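Local structure of carbohydrate binding protein, putative, cpb33A (Cellvibrio japonicus, 5FJQ) at residues 85-90 with 146-151; 101-106 with 160-165. The protein is a copper-dependent lytic polysaccharide monooxygenase important for efficient utilization of chitin by the bacterium, represented here by its catalytic domain. One frame throughout, in Å; residues are numbered along the deposited sequence.

In the fold
From the copper-binding N terminus at His1 the chain runs through strand 2-6 and the helices to residues 85-90, the first half of contact 1 and the start of strand 88-96. It then passes His100, the second copper ligand, and enters strand 102-109 with the first half of contact 2. Strand 139-146 returns to strand 88-96 and ends at Leu146, where residues 146-151 lead off into a loop, closing contact 1; strand 152-161 closes contact 2 at 160-165. The two closures cross. Contact 1 ties one edge strand, 139-146, of the three-stranded sheet to its middle strand, contact 2 pairs two strands of the larger sheet near copper, and the contact centres lie about 27 Å apart.

Contact 1. Residues 85-90 with 146-151; sequences VTPGAR and LPYRTG
The guanidinium of Arg90 has Val85 CG1 over one face, offset toward the rim, and that of Arg149 carries Pro147 CG in the same manner; the ring of Tyr148 meets Pro87 CG obliquely. This is the end of an antiparallel pairing in the three-stranded sheet of the beta-sandwich core typical of lytic polysaccharide monooxygenases, where strand 88-96 begins and strand 139-146 runs out. Gly88 and Leu146 form a hydrogen-bonded pair. Gly88 N reaches Leu146 O at 2.8 Å, nearly straight and on a lone pair, whereas Leu146 N comes to Gly88 O from above the carbonyl plane, also at 2.8 Å.

The side chain of Leu146 carries the apolar part. With CG anti to the carbonyl carbon and chi2 near 161°, Leu146 puts CD1 against Arg90 CB at 3.3 Å, a tight approach, and meets Val85 CB at 3.8 Å. Phe179 and Ile128 also touch this buried leucine. Arg90 lies alongside it, then bends at chi2 (58°) and carries its charged end away to Ser84 O.

Beyond the pair, Pro87 and Tyr148 lie side by side, Pro87 CG 4.0 Å from Tyr148 CD1. Arg149 turns back past Pro147 to bond Gln126 and Thr110, while its NH1 donates to Tyr148 O at 3.1 Å, with that oxygen close to the guanidinium plane.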
loop_
_atom_site.group_PDB
_atom_site.type_symbol
_atom_site.label_atom_id
_atom_site.label_comp_id
_atom_site.label_asym_id
_atom_site.label_seq_id
_atom_site.Cartn_x
_atom_site.Cartn_y
_atom_site.Cartn_z
ATOM N N VAL A 85 -9.698 11.347 5.491
ATOM C CA VAL A 85 -8.639 12.325 5.254
ATOM C C VAL A 85 -9.250 13.621 4.668
ATOM O O VAL A 85 -10.439 13.649 4.309
ATOM C CB VAL A 85 -7.514 11.793 4.355
ATOM C CG1 VAL A 85 -6.798 10.605 4.997
ATOM C CG2 VAL A 85 -8.064 11.405 2.968
ATOM N N THR A 86 -8.424 14.669 4.615
ATOM C CA THR A 86 -8.722 15.903 3.907
ATOM C C THR A 86 -7.509 16.379 3.114
ATOM O O THR A 86 -6.381 15.891 3.345
ATOM C CB THR A 86 -9.132 17.025 4.852
ATOM O OG1 THR A 86 -8.061 17.267 5.771
ATOM C CG2 THR A 86 -10.433 16.677 5.632
ATOM N N PRO A 87 -7.726 17.303 2.127
ATOM C CA PRO A 87 -6.591 17.795 1.354
ATOM C C PRO A 87 -5.613 18.506 2.260
ATOM O O PRO A 87 -6.015 19.029 3.311
ATOM C CB PRO A 87 -7.254 18.729 0.304
ATOM C CG PRO A 87 -8.634 18.164 0.143
ATOM C CD PRO A 87 -8.993 17.789 1.560
ATOM N N GLY A 88 -4.341 18.480 1.894
ATOM C CA GLY A 88 -3.286 18.932 2.762
ATOM C C GLY A 88 -2.430 17.867 3.419
ATOM O O GLY A 88 -2.494 16.655 3.093
ATOM N N ALA A 89 -1.619 18.314 4.360
ATOM C CA ALA A 89 -0.602 17.444 4.932
ATOM C C ALA A 89 -1.252 16.325 5.736
ATOM O O ALA A 89 -2.212 16.545 6.444
ATOM C CB ALA A 89 0.369 18.239 5.775
ATOM N N ARG A 90 -0.801 15.100 5.495
ATOM C CA ARG A 90 -1.217 13.963 6.327
ATOM C C ARG A 90 0.035 13.114 6.617
ATOM O O ARG A 90 0.772 12.789 5.720
ATOM C CB ARG A 90 -2.323 13.176 5.605
ATOM C CG ARG A 90 -2.910 12.009 6.388
ATOM C CD ARG A 90 -3.475 12.512 7.692
ATOM N NE ARG A 90 -3.964 11.358 8.397
ATOM C CZ ARG A 90 -5.241 11.101 8.668
ATOM N NH1 ARG A 90 -6.236 11.984 8.395
ATOM N NH2 ARG A 90 -5.497 9.957 9.276
ATOM N N LEU A 146 -1.718 15.644 0.589
ATOM C CA LEU A 146 -2.857 15.077 -0.167
ATOM C C LEU A 146 -3.432 16.154 -1.056
ATOM O O LEU A 146 -3.699 17.297 -0.575
ATOM C CB LEU A 146 -3.924 14.523 0.767
ATOM C CG LEU A 146 -3.364 13.469 1.711
ATOM C CD1 LEU A 146 -4.309 13.286 2.915
ATOM C CD2 LEU A 146 -3.047 12.154 1.015
ATOM N N PRO A 147 -3.588 15.838 -2.361
ATOM C CA PRO A 147 -4.161 16.827 -3.261
ATOM C C PRO A 147 -5.668 16.973 -3.036
ATOM O O PRO A 147 -6.273 16.152 -2.322
ATOM C CB PRO A 147 -3.874 16.238 -4.655
ATOM C CG PRO A 147 -3.948 14.735 -4.443
ATOM C CD PRO A 147 -3.392 14.517 -3.027
ATOM N N TYR A 148 -6.294 17.993 -3.623
ATOM C CA TYR A 148 -7.766 18.053 -3.564
ATOM C C TYR A 148 -8.410 16.787 -4.143
ATOM O O TYR A 148 -8.210 16.466 -5.307
ATOM C CB TYR A 148 -8.313 19.291 -4.288
ATOM C CG TYR A 148 -9.792 19.414 -4.156
ATOM C CD1 TYR A 148 -10.357 19.903 -2.972
ATOM C CD2 TYR A 148 -10.640 18.999 -5.185
ATOM C CE1 TYR A 148 -11.742 20.020 -2.819
ATOM C CE2 TYR A 148 -12.029 19.108 -5.050
ATOM C CZ TYR A 148 -12.573 19.612 -3.864
ATOM O OH TYR A 148 -13.957 19.712 -3.713
ATOM N N ARG A 149 -9.244 16.124 -3.334
ATOM C CA ARG A 149 -10.059 15.009 -3.771
ATOM C C ARG A 149 -11.375 15.066 -2.992
ATOM O O ARG A 149 -11.467 15.779 -1.985
ATOM C CB ARG A 149 -9.356 13.646 -3.487
ATOM C CG ARG A 149 -8.080 13.276 -4.285
ATOM C CD ARG A 149 -8.317 13.211 -5.786
ATOM N NE ARG A 149 -7.178 12.660 -6.526
ATOM C CZ ARG A 149 -6.231 13.403 -7.101
ATOM N NH1 ARG A 149 -6.286 14.724 -7.000
ATOM N NH2 ARG A 149 -5.227 12.836 -7.742
ATOM N N THR A 150 -12.404 14.373 -3.478
ATOM C CA THR A 150 -13.567 14.019 -2.657
ATOM C C THR A 150 -13.708 12.507 -2.871
ATOM O O THR A 150 -13.186 11.992 -3.854
ATOM C CB THR A 150 -14.874 14.690 -3.147
ATOM O OG1 THR A 150 -15.087 14.296 -4.504
ATOM C CG2 THR A 150 -14.762 16.199 -3.161
ATOM N N GLY A 151 -14.415 11.814 -1.994
ATOM C CA GLY A 151 -14.731 10.425 -2.300
ATOM C C GLY A 151 -13.646 9.584 -1.730
ATOM O O GLY A 151 -12.716 10.078 -1.084
#

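Contact 2. Residues 101-106 with 160-165; sequences KTKYFR and QRDWDR
Antiparallel backbones pair Thr102 with Arg161 and Tyr104 with Gln160, and the register slips by one between them, so that Lys103 and Tyr104 both face Gln160 across a classic beta bulge. Gln160 O is gripped twice in its carbonyl plane, by Lys103 N at 2.8 Å and by Tyr104 N at 3.3 Å. Gln160 N answers to Tyr104 O, and Asp162 N to Lys101 O.

Tyr104 takes the crowded first torsion (chi1 56°), which turns one ring face to Gln160, whose CB sits over it, offset toward the rim and 3.5 Å from the Tyr104 ring centroid; Arg106 NE lies over the centre of the opposite face. Ring and amide planes stand 80° apart. Gln160 bends at chi2, and NE2 donates almost straight to Arg161 O; the far ends of Tyr104 and Gln160 both reach Asp51.

Lys103, bent at chi2 and chi3, brings CE over the six-membered ring of Trp163 in a CH-pi contact, and Lys103 NZ makes a cation-pi contact 4.5 Å from the centroid of that ring. Lys103 NZ also forms a salt bridge with Asp164 OD2 at 3.0 Å, on its anti lone pair, and a weak one with Asp162 OD1. Asp162 OD1 also accepts from Asp164 N, an Asx turn, while Asp162 OD2 forms a salt bridge with Arg165 NE at 2.8 Å, its hydrogen bond weak. The Arg165 guanidinium turns one face to Lys101 CB; Lys101 NZ and Arg165 NH1 lie 4.1 Å apart, like charges probably eased by Gln136 (hydrogen bond) and Asp135 (salt bridge).

Arg161 points elsewhere, extended past His100 to Asp166 and Glu169, its nearest side-chain atom about 5 Å from the copper, so this bulged strand end lies beside the histidine brace of His1 and His100.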
loop_
_atom_site.group_PDB
_atom_site.type_symbol
_atom_site.label_atom_id
_atom_site.label_comp_id
_atom_site.label_asym_id
_atom_site.label_seq_id
_atom_site.Cartn_x
_atom_site.Cartn_y
_atom_site.Cartn_z
ATOM N N LYS A 101 18.513 0.035 4.006
ATOM C CA LYS A 101 18.960 1.290 3.379
ATOM C C LYS A 101 17.928 1.539 2.287
ATOM O O LYS A 101 17.463 0.603 1.689
ATOM C CB LYS A 101 20.393 1.196 2.831
ATOM C CG LYS A 101 21.393 0.652 3.831
ATOM C CD LYS A 101 22.771 1.245 3.621
ATOM C CE LYS A 101 23.622 1.209 4.894
ATOM N NZ LYS A 101 23.340 2.381 5.784
ATOM N N THR A 102 17.521 2.798 2.115
ATOM C CA THR A 102 16.327 3.194 1.314
ATOM C C THR A 102 16.764 4.119 0.184
ATOM O O THR A 102 17.435 5.138 0.427
ATOM C CB THR A 102 15.296 3.937 2.207
ATOM O OG1 THR A 102 14.818 3.014 3.198
ATOM C CG2 THR A 102 14.115 4.463 1.421
ATOM N N LYS A 103 16.355 3.767 -1.033
ATOM C CA LYS A 103 16.432 4.660 -2.191
ATOM C C LYS A 103 15.301 5.688 -2.080
ATOM O O LYS A 103 15.505 6.917 -2.282
ATOM C CB LYS A 103 16.355 3.852 -3.480
ATOM C CG LYS A 103 16.714 4.652 -4.719
ATOM C CD LYS A 103 18.181 5.029 -4.735
ATOM C CE LYS A 103 18.968 4.151 -5.691
ATOM N NZ LYS A 103 20.434 4.282 -5.467
ATOM N N TYR A 104 14.115 5.222 -1.697
ATOM C CA TYR A 104 12.949 6.115 -1.472
ATOM C C TYR A 104 11.710 5.457 -0.889
ATOM O O TYR A 104 11.480 4.223 -1.049
ATOM C CB TYR A 104 12.519 6.796 -2.789
ATOM C CG TYR A 104 12.201 5.859 -3.922
ATOM C CD1 TYR A 104 10.991 5.128 -3.951
ATOM C CD2 TYR A 104 13.049 5.768 -5.006
ATOM C CE1 TYR A 104 10.674 4.314 -5.021
ATOM C CE2 TYR A 104 12.752 4.957 -6.090
ATOM C CZ TYR A 104 11.572 4.218 -6.091
ATOM O OH TYR A 104 11.329 3.401 -7.140
ATOM N N PHE A 105 10.879 6.261 -0.249
ATOM C CA PHE A 105 9.461 5.873 -0.073
ATOM C C PHE A 105 8.690 6.794 -0.982
ATOM O O PHE A 105 8.791 8.080 -0.850
ATOM C CB PHE A 105 8.948 6.048 1.387
ATOM C CG PHE A 105 9.585 5.079 2.383
ATOM C CD1 PHE A 105 10.836 5.348 2.936
ATOM C CD2 PHE A 105 8.972 3.856 2.689
ATOM C CE1 PHE A 105 11.463 4.460 3.846
ATOM C CE2 PHE A 105 9.587 2.973 3.585
ATOM C CZ PHE A 105 10.840 3.253 4.137
ATOM N N ARG A 106 7.837 6.207 -1.816
ATOM C CA ARG A 106 6.971 7.006 -2.657
ATOM C C ARG A 106 5.500 6.742 -2.425
ATOM O O ARG A 106 5.083 5.595 -2.159
ATOM C CB ARG A 106 7.241 6.755 -4.170
ATOM C CG ARG A 106 8.493 7.424 -4.656
ATOM C CD ARG A 106 8.747 7.057 -6.115
ATOM N NE ARG A 106 10.019 7.677 -6.489
ATOM C CZ ARG A 106 10.747 7.354 -7.565
ATOM N NH1 ARG A 106 10.372 6.361 -8.338
ATOM N NH2 ARG A 106 11.906 7.965 -7.807
ATOM N N GLN A 160 11.338 1.478 -1.839
ATOM C CA GLN A 160 12.439 0.966 -2.659
ATOM C C GLN A 160 13.714 0.930 -1.752
ATOM O O GLN A 160 14.212 1.973 -1.302
ATOM C CB GLN A 160 12.639 1.784 -3.997
ATOM C CG GLN A 160 13.850 1.368 -4.852
ATOM C CD GLN A 160 13.712 0.018 -5.491
ATOM O OE1 GLN A 160 12.913 -0.182 -6.451
ATOM N NE2 GLN A 160 14.539 -0.913 -5.036
ATOM N N ARG A 161 14.135 -0.308 -1.452
ATOM C CA ARG A 161 15.367 -0.642 -0.727
ATOM C C ARG A 161 16.549 -0.231 -1.635
ATOM O O ARG A 161 16.493 -0.403 -2.872
ATOM C CB ARG A 161 15.382 -2.147 -0.403
ATOM C CG ARG A 161 16.644 -2.658 0.298
ATOM C CD ARG A 161 16.414 -4.062 0.816
ATOM N NE ARG A 161 17.531 -4.537 1.642
ATOM C CZ ARG A 161 17.732 -5.827 1.929
ATOM N NH1 ARG A 161 16.869 -6.722 1.467
ATOM N NH2 ARG A 161 18.772 -6.227 2.660
ATOM N N ASP A 162 17.599 0.345 -1.050
ATOM C CA ASP A 162 18.684 0.913 -1.863
ATOM C C ASP A 162 19.604 -0.159 -2.428
ATOM O O ASP A 162 20.410 -0.714 -1.684
ATOM C CB ASP A 162 19.499 1.881 -1.026
ATOM C CG ASP A 162 20.422 2.698 -1.869
ATOM O OD1 ASP A 162 21.005 2.171 -2.811
ATOM O OD2 ASP A 162 20.524 3.887 -1.597
ATOM N N TRP A 163 19.504 -0.447 -3.741
ATOM C CA TRP A 163 20.217 -1.612 -4.246
ATOM C C TRP A 163 21.721 -1.318 -4.422
ATOM O O TRP A 163 22.521 -2.247 -4.592
ATOM C CB TRP A 163 19.623 -2.123 -5.560
ATOM C CG TRP A 163 19.779 -1.142 -6.620
ATOM C CD1 TRP A 163 20.867 -0.964 -7.438
ATOM C CD2 TRP A 163 18.837 -0.115 -6.966
ATOM N NE1 TRP A 163 20.656 0.111 -8.295
ATOM C CE2 TRP A 163 19.418 0.648 -8.030
ATOM C CE3 TRP A 163 17.553 0.240 -6.483
ATOM C CZ2 TRP A 163 18.745 1.722 -8.630
ATOM C CZ3 TRP A 163 16.891 1.301 -7.067
ATOM C CH2 TRP A 163 17.481 2.036 -8.144
ATOM N N ASP A 164 22.103 -0.050 -4.429
ATOM C CA ASP A 164 23.536 0.296 -4.507
ATOM C C ASP A 164 24.190 0.136 -3.170
ATOM O O ASP A 164 25.401 -0.103 -3.095
ATOM C CB ASP A 164 23.725 1.728 -4.943
ATOM C CG ASP A 164 23.479 1.906 -6.414
ATOM O OD1 ASP A 164 24.030 1.092 -7.201
ATOM O OD2 ASP A 164 22.707 2.825 -6.752
ATOM N N ARG A 165 23.405 0.245 -2.107
ATOM C CA ARG A 165 24.006 0.324 -0.799
ATOM C C ARG A 165 23.725 -0.930 -0.011
ATOM O O ARG A 165 24.154 -1.052 1.138
ATOM C CB ARG A 165 23.514 1.605 -0.055
ATOM C CG ARG A 165 24.017 2.925 -0.666
ATOM C CD ARG A 165 23.873 4.131 0.232
ATOM N NE ARG A 165 22.509 4.683 0.205
ATOM C CZ ARG A 165 21.708 4.849 1.271
ATOM N NH1 ARG A 165 22.152 4.504 2.483
ATOM N NH2 ARG A 165 20.469 5.353 1.115
#